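Local coordinates for protein probable translation initiation factor eIF-2B subunit delta (Schizosaccharomyces pombe, PDB 5B04) that serves as the delta subunit of the translation initiation factor eIF2B complex, which catalyses exchange of GDP for GTP on eIF2, at residues Leu272-Ser277 against Val299-Glu304; Tyr353-Thr358 against Leu430-Thr435. One frame throughout, in Å; residues are numbered along the deposited sequence.

Contact 1: residues Leu272-Ser277 against Val299-Glu304. With PO4 (phosphate ion), chain O.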
loop_
_atom_site.group_PDB
_atom_site.type_symbol
_atom_site.label_atom_id
_atom_site.label_comp_id
_atom_site.label_asym_id
_atom_site.label_seq_id
_atom_site.Cartn_x
_atom_site.Cartn_y
_atom_site.Cartn_z
ATOM N N LEU G 272 -8.227 -4.081 -27.635
ATOM C CA LEU G 272 -7.556 -5.131 -26.880
ATOM C C LEU G 272 -8.559 -6.055 -26.198
ATOM O O LEU G 272 -9.354 -5.619 -25.366
ATOM C CB LEU G 272 -6.613 -4.517 -25.838
ATOM C CG LEU G 272 -5.543 -5.394 -25.172
ATOM C CD1 LEU G 272 -4.429 -4.519 -24.624
ATOM C CD2 LEU G 272 -6.114 -6.261 -24.056
ATOM N N THR G 273 -8.456 -7.336 -26.478
ATOM C CA THR G 273 -9.232 -8.308 -25.766
ATOM C C THR G 273 -8.285 -9.258 -25.116
ATOM O O THR G 273 -7.298 -9.597 -25.703
ATOM C CB THR G 273 -10.094 -9.116 -26.701
ATOM O OG1 THR G 273 -10.699 -10.176 -25.967
ATOM C CG2 THR G 273 -9.260 -9.690 -27.761
ATOM N N TYR G 274 -8.588 -9.688 -23.905
ATOM C CA TYR G 274 -7.702 -10.560 -23.180
ATOM C C TYR G 274 -8.342 -11.926 -23.182
ATOM O O TYR G 274 -9.511 -12.067 -22.989
ATOM C CB TYR G 274 -7.403 -9.922 -21.842
ATOM C CG TYR G 274 -6.665 -10.767 -20.862
ATOM C CD1 TYR G 274 -5.509 -11.408 -21.196
ATOM C CD2 TYR G 274 -7.115 -10.898 -19.603
ATOM C CE1 TYR G 274 -4.840 -12.174 -20.285
ATOM C CE2 TYR G 274 -6.458 -11.664 -18.697
ATOM C CZ TYR G 274 -5.325 -12.292 -19.047
ATOM O OH TYR G 274 -4.690 -13.034 -18.118
ATOM N N LEU G 275 -7.540 -12.947 -23.381
ATOM C CA LEU G 275 -8.012 -14.303 -23.347
ATOM C C LEU G 275 -9.068 -14.731 -24.352
ATOM O O LEU G 275 -8.911 -14.501 -25.517
ATOM C CB LEU G 275 -8.307 -14.598 -21.911
ATOM C CG LEU G 275 -6.993 -14.516 -21.157
ATOM C CD1 LEU G 275 -7.203 -14.674 -19.679
ATOM C CD2 LEU G 275 -6.058 -15.587 -21.631
ATOM N N HIS G 276 -10.121 -15.384 -23.900
ATOM C CA HIS G 276 -11.095 -15.905 -24.795
ATOM C C HIS G 276 -12.393 -15.588 -24.092
ATOM O O HIS G 276 -12.743 -16.256 -23.161
ATOM C CB HIS G 276 -11.072 -17.382 -25.082
ATOM C CG HIS G 276 -12.067 -17.859 -26.084
ATOM N ND1 HIS G 276 -12.285 -17.227 -27.279
ATOM C CD2 HIS G 276 -12.877 -18.937 -26.078
ATOM C CE1 HIS G 276 -13.205 -17.878 -27.958
ATOM N NE2 HIS G 276 -13.577 -18.922 -27.252
ATOM N N SER G 277 -13.111 -14.590 -24.572
ATOM C CA SER G 277 -14.370 -14.199 -23.980
ATOM C C SER G 277 -15.456 -14.271 -25.005
ATOM O O SER G 277 -15.316 -13.723 -26.082
ATOM C CB SER G 277 -14.283 -12.772 -23.507
ATOM O OG SER G 277 -15.557 -12.289 -23.172
ATOM N N VAL G 299 -4.310 -10.448 -26.037
ATOM C CA VAL G 299 -3.331 -10.690 -24.986
ATOM C C VAL G 299 -3.573 -12.050 -24.342
ATOM O O VAL G 299 -4.668 -12.326 -23.853
ATOM C CB VAL G 299 -3.375 -9.593 -23.907
ATOM C CG1 VAL G 299 -2.431 -9.931 -22.767
ATOM C CG2 VAL G 299 -3.025 -8.242 -24.511
ATOM N N ASP G 300 -2.550 -12.896 -24.349
ATOM C CA ASP G 300 -2.671 -14.244 -23.808
ATOM C C ASP G 300 -1.871 -14.390 -22.519
ATOM O O ASP G 300 -1.143 -13.477 -22.127
ATOM C CB ASP G 300 -2.204 -15.273 -24.839
ATOM C CG ASP G 300 -2.946 -16.588 -24.727
ATOM O OD1 ASP G 300 -3.567 -16.837 -23.671
ATOM O OD2 ASP G 300 -2.913 -17.372 -25.699
ATOM N N SER G 301 -2.009 -15.538 -21.861
ATOM C CA SER G 301 -1.283 -15.800 -20.623
ATOM C C SER G 301 -1.126 -17.294 -20.350
ATOM O O SER G 301 -1.847 -18.120 -20.908
ATOM C CB SER G 301 -1.986 -15.130 -19.442
ATOM O OG SER G 301 -1.298 -15.392 -18.231
ATOM N N ARG G 302 -0.169 -17.629 -19.491
ATOM C CA ARG G 302 0.017 -18.996 -19.017
ATOM C C ARG G 302 -0.983 -19.294 -17.897
ATOM O O ARG G 302 -1.571 -18.365 -17.342
ATOM C CB ARG G 302 1.457 -19.197 -18.534
ATOM C CG ARG G 302 2.473 -19.358 -19.648
ATOM C CD ARG G 302 3.649 -20.182 -19.167
ATOM N NE ARG G 302 3.231 -21.509 -18.729
ATOM C CZ ARG G 302 3.854 -22.218 -17.793
ATOM N NH1 ARG G 302 4.924 -21.726 -17.186
ATOM N NH2 ARG G 302 3.402 -23.420 -17.463
ATOM N N PRO G 303 -1.190 -20.581 -17.552
ATOM C CA PRO G 303 -0.609 -21.826 -18.077
ATOM C C PRO G 303 -1.194 -22.265 -19.418
ATOM O O PRO G 303 -0.431 -22.497 -20.354
ATOM C CB PRO G 303 -0.930 -22.848 -16.982
ATOM C CG PRO G 303 -2.143 -22.323 -16.322
ATOM C CD PRO G 303 -2.043 -20.829 -16.377
ATOM N N GLU G 304 -2.515 -22.396 -19.510
ATOM C CA GLU G 304 -3.143 -22.698 -20.790
ATOM C C GLU G 304 -3.380 -21.390 -21.532
ATOM O O GLU G 304 -3.587 -20.347 -20.917
ATOM C CB GLU G 304 -4.454 -23.471 -20.611
ATOM C CG GLU G 304 -5.608 -22.655 -20.057
ATOM C CD GLU G 304 -5.460 -22.362 -18.579
ATOM O OE1 GLU G 304 -4.798 -23.157 -17.881
ATOM O OE2 GLU G 304 -6.005 -21.337 -18.118
HETATM P P PO4 O . -17.304 -15.587 -20.803
HETATM O O1 PO4 O . -17.219 -14.199 -21.390
HETATM O O2 PO4 O . -15.933 -16.022 -20.342
HETATM O O3 PO4 O . -18.255 -15.581 -19.629
HETATM O O4 PO4 O . -17.809 -16.548 -21.852
#
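Tyr274 and Val299 each set a gamma carbon anti to the backbone N (CG of Tyr274, chi1 171°; CG1 of Val299, chi1 175°), and the two side chains meet on one face of the sheet, CD1 of the tyrosine 3.8 Å from CG1 of the valine. Val299 turns its other branch, CG2, to Leu272 CD2 at 3.7 Å. The backbone pairing is parallel and straddles Tyr274: Val299 N bonds to Thr273 O (3.1 Å), and Leu275 N reaches Val299 O at 3.0 Å. The tyrosine ring presents its edge to the Val299 carbonyl group, and its OH lies 3.7 Å from Ser301 CB. Leu275 CG sits over the centre of one ring face. An alanine at Tyr274 would probably open a gap beside Val299 CG1 and Ser301 CB and leave Leu275 without its aromatic floor. Asp300 OD1 accepts from Ser301 N and Gly307 N, while OD2 binds Tyr323 OH. Ser277, N-cap of helix 278-289, donates through OG to a phosphate ion. The contact joins both strands of a beta-alpha-beta unit, consistent with a Rossmann-like sheet. Ile361 of helix 358-367 covers Leu272, Tyr274 and Val299, whereas strand 338-342 pairs with strand 269-274 along its other edge.

Contact 2: residues Tyr353-Thr358 against Leu430-Thr435. With PO4 (phosphate ion), chain P.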
loop_
_atom_site.group_PDB
_atom_site.type_symbol
_atom_site.label_atom_id
_atom_site.label_comp_id
_atom_site.label_asym_id
_atom_site.label_seq_id
_atom_site.Cartn_x
_atom_site.Cartn_y
_atom_site.Cartn_z
ATOM N N TYR G 353 -14.859 -8.763 -11.558
ATOM C CA TYR G 353 -14.300 -10.051 -11.166
ATOM C C TYR G 353 -14.178 -10.969 -12.378
ATOM O O TYR G 353 -15.132 -11.652 -12.749
ATOM C CB TYR G 353 -15.169 -10.698 -10.083
ATOM C CG TYR G 353 -14.636 -12.006 -9.540
ATOM C CD1 TYR G 353 -13.665 -12.025 -8.547
ATOM C CD2 TYR G 353 -15.120 -13.222 -10.005
ATOM C CE1 TYR G 353 -13.181 -13.219 -8.043
ATOM C CE2 TYR G 353 -14.641 -14.419 -9.506
ATOM C CZ TYR G 353 -13.674 -14.412 -8.526
ATOM O OH TYR G 353 -13.199 -15.605 -8.031
ATOM N N SER G 354 -13.001 -10.973 -12.999
ATOM C CA SER G 354 -12.773 -11.777 -14.195
ATOM C C SER G 354 -11.503 -12.613 -14.073
ATOM O O SER G 354 -11.037 -12.888 -12.969
ATOM C CB SER G 354 -12.697 -10.882 -15.433
ATOM O OG SER G 354 -12.522 -11.654 -16.607
ATOM N N ARG G 355 -10.945 -13.009 -15.215
ATOM C CA ARG G 355 -9.774 -13.881 -15.243
ATOM C C ARG G 355 -8.541 -13.232 -14.616
ATOM O O ARG G 355 -8.457 -12.009 -14.510
ATOM C CB ARG G 355 -9.469 -14.312 -16.679
ATOM C CG ARG G 355 -10.507 -15.252 -17.278
ATOM C CD ARG G 355 -10.711 -16.487 -16.409
ATOM N NE ARG G 355 -9.446 -17.099 -16.008
ATOM C CZ ARG G 355 -8.806 -18.026 -16.712
ATOM N NH1 ARG G 355 -9.309 -18.457 -17.861
ATOM N NH2 ARG G 355 -7.659 -18.524 -16.267
ATOM N N ALA G 356 -7.583 -14.073 -14.237
ATOM C CA ALA G 356 -6.469 -13.706 -13.357
ATOM C C ALA G 356 -5.651 -12.476 -13.764
ATOM O O ALA G 356 -5.115 -11.783 -12.900
ATOM C CB ALA G 356 -5.537 -14.899 -13.207
ATOM N N GLY G 357 -5.539 -12.207 -15.059
ATOM C CA GLY G 357 -4.690 -11.118 -15.515
ATOM C C GLY G 357 -5.424 -9.839 -15.872
ATOM O O GLY G 357 -4.808 -8.858 -16.293
ATOM N N THR G 358 -6.740 -9.845 -15.686
ATOM C CA THR G 358 -7.600 -8.759 -16.150
ATOM C C THR G 358 -7.294 -7.408 -15.494
ATOM O O THR G 358 -7.350 -6.369 -16.153
ATOM C CB THR G 358 -9.082 -9.105 -15.916
ATOM O OG1 THR G 358 -9.360 -10.401 -16.461
ATOM C CG2 THR G 358 -9.985 -8.080 -16.578
ATOM N N LEU G 430 -3.832 -18.781 -9.741
ATOM C CA LEU G 430 -5.205 -18.370 -9.482
ATOM C C LEU G 430 -5.935 -18.204 -10.806
ATOM O O LEU G 430 -5.328 -17.836 -11.812
ATOM C CB LEU G 430 -5.249 -17.068 -8.683
ATOM C CG LEU G 430 -4.522 -17.042 -7.338
ATOM C CD1 LEU G 430 -4.735 -15.704 -6.649
ATOM C CD2 LEU G 430 -4.985 -18.184 -6.453
ATOM N N LYS G 431 -7.234 -18.479 -10.810
ATOM C CA LYS G 431 -8.017 -18.358 -12.033
ATOM C C LYS G 431 -8.602 -16.963 -12.196
ATOM O O LYS G 431 -8.804 -16.498 -13.318
ATOM C CB LYS G 431 -9.142 -19.395 -12.060
ATOM C CG LYS G 431 -8.672 -20.818 -12.307
ATOM C CD LYS G 431 -9.665 -21.580 -13.173
ATOM C CE LYS G 431 -9.140 -22.961 -13.532
ATOM N NZ LYS G 431 -10.030 -23.664 -14.496
ATOM N N TYR G 432 -8.866 -16.290 -11.081
ATOM C CA TYR G 432 -9.615 -15.041 -11.135
ATOM C C TYR G 432 -8.893 -13.846 -10.523
ATOM O O TYR G 432 -7.774 -13.962 -10.024
ATOM C CB TYR G 432 -10.973 -15.233 -10.466
ATOM C CG TYR G 432 -11.818 -16.264 -11.176
ATOM C CD1 TYR G 432 -12.421 -15.972 -12.392
ATOM C CD2 TYR G 432 -11.993 -17.534 -10.643
ATOM C CE1 TYR G 432 -13.185 -16.913 -13.053
ATOM C CE2 TYR G 432 -12.757 -18.481 -11.296
ATOM C CZ TYR G 432 -13.351 -18.165 -12.501
ATOM O OH TYR G 432 -14.113 -19.105 -13.155
ATOM N N ASP G 433 -9.561 -12.697 -10.563
ATOM C CA ASP G 433 -8.901 -11.418 -10.350
ATOM C C ASP G 433 -9.909 -10.301 -10.093
ATOM O O ASP G 433 -10.853 -10.122 -10.862
ATOM C CB ASP G 433 -8.047 -11.089 -11.572
ATOM C CG ASP G 433 -7.043 -9.998 -11.315
ATOM O OD1 ASP G 433 -6.770 -9.694 -10.135
ATOM O OD2 ASP G 433 -6.511 -9.459 -12.307
ATOM N N VAL G 434 -9.705 -9.549 -9.017
ATOM C CA VAL G 434 -10.604 -8.451 -8.679
ATOM C C VAL G 434 -10.056 -7.114 -9.169
ATOM O O VAL G 434 -9.075 -6.599 -8.635
ATOM C CB VAL G 434 -10.853 -8.369 -7.161
ATOM C CG1 VAL G 434 -11.736 -7.173 -6.834
ATOM C CG2 VAL G 434 -11.484 -9.656 -6.657
ATOM N N THR G 435 -10.700 -6.559 -10.190
ATOM C CA THR G 435 -10.290 -5.276 -10.747
ATOM C C THR G 435 -11.078 -4.136 -10.110
ATOM O O THR G 435 -12.293 -4.054 -10.277
ATOM C CB THR G 435 -10.482 -5.235 -12.273
ATOM O OG1 THR G 435 -10.012 -6.457 -12.854
ATOM C CG2 THR G 435 -9.723 -4.062 -12.871
HETATM P P PO4 P . -15.117 -17.352 -16.581
HETATM O O1 PO4 P . -14.494 -15.992 -16.375
HETATM O O2 PO4 P . -15.668 -17.860 -15.271
HETATM O O3 PO4 P . -16.238 -17.239 -17.587
HETATM O O4 PO4 P . -14.074 -18.314 -17.096
#
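Tyr432 and Tyr353 meet where strand 425-435 runs antiparallel to strand 352-355, and Tyr432 can be followed outward from its CB. That atom lies against the phenol end of Tyr353, 3.4 Å from CZ. CG stays close to the same end, with Tyr353 CE2 above one face of the Tyr432 ring; the rings are offset and barely overlap, centroids 5.1 Å apart and planes at 23°. CD2 stays beside the Tyr353 hydroxyl, whereas CD1 turns to the backbone, 3.4 Å from Ser354 O. Beyond it CE1 and CZ approach a phosphate ion, probably from the crystallisation liquor, and OH bonds to phosphate O2 at 2.9 Å. Arg163 also bonds to this hydroxyl, and the ring of His344 stacks on Tyr432.

On the face carrying Tyr353 and Val434, Tyr353 CD1 touches Val434 CG2 with the ring edge, while its OH bonds to Tyr392 O. The hydrogen-bonded pair, Ser354 with Asp433, joins Ser354 N to Asp433 O at 3.1 Å. Bends at chi2 and chi3 fold the arginine chain back, so that Arg355 NE donates to Lys431 O at 2.8 Å, nearly in the guanidinium plane; Ala356 N adds a weak bond to the same oxygen. In the type I turn that follows, Arg355 O accepts from both N and OG1 of Thr358, OG1 at 2.7 Å.

Asp433 reaches toward the start of helix 358-367, where its OD2 binds Ser359 OG, and its OD1 accepts from Ser389. These hydroxyls and the helix start would probably favour the buried negative charge, whereas the nearby Ala356 O would oppose it, so the balance is unsettled. Arg355 NE grips the Lys431 carbonyl while NH1 forms a salt bridge with Glu306, so one guanidinium serves strand pairing and a carboxylate at once.

Overall arrangement
Both contacts are buried, but contact 2 lies nearer the centre of the chain, about 10 Å against 14 Å between centres. They belong to different sheets: contact 1 pairs parallel strands of the mixed sheet, contact 2 antiparallel strands of a smaller one. Contact 1 is chiefly apolar with two backbone bonds; contact 2 buries about twice the surface and adds arginine and aspartate. Helix 358-367, which begins within contact 2, covers contact 1, and Tyr274 OH packs 3.2 Å from Gly357 CA where the two meet. Ser160 binds both phosphates, and the eIF2B beta subunit packs against residues of each contact.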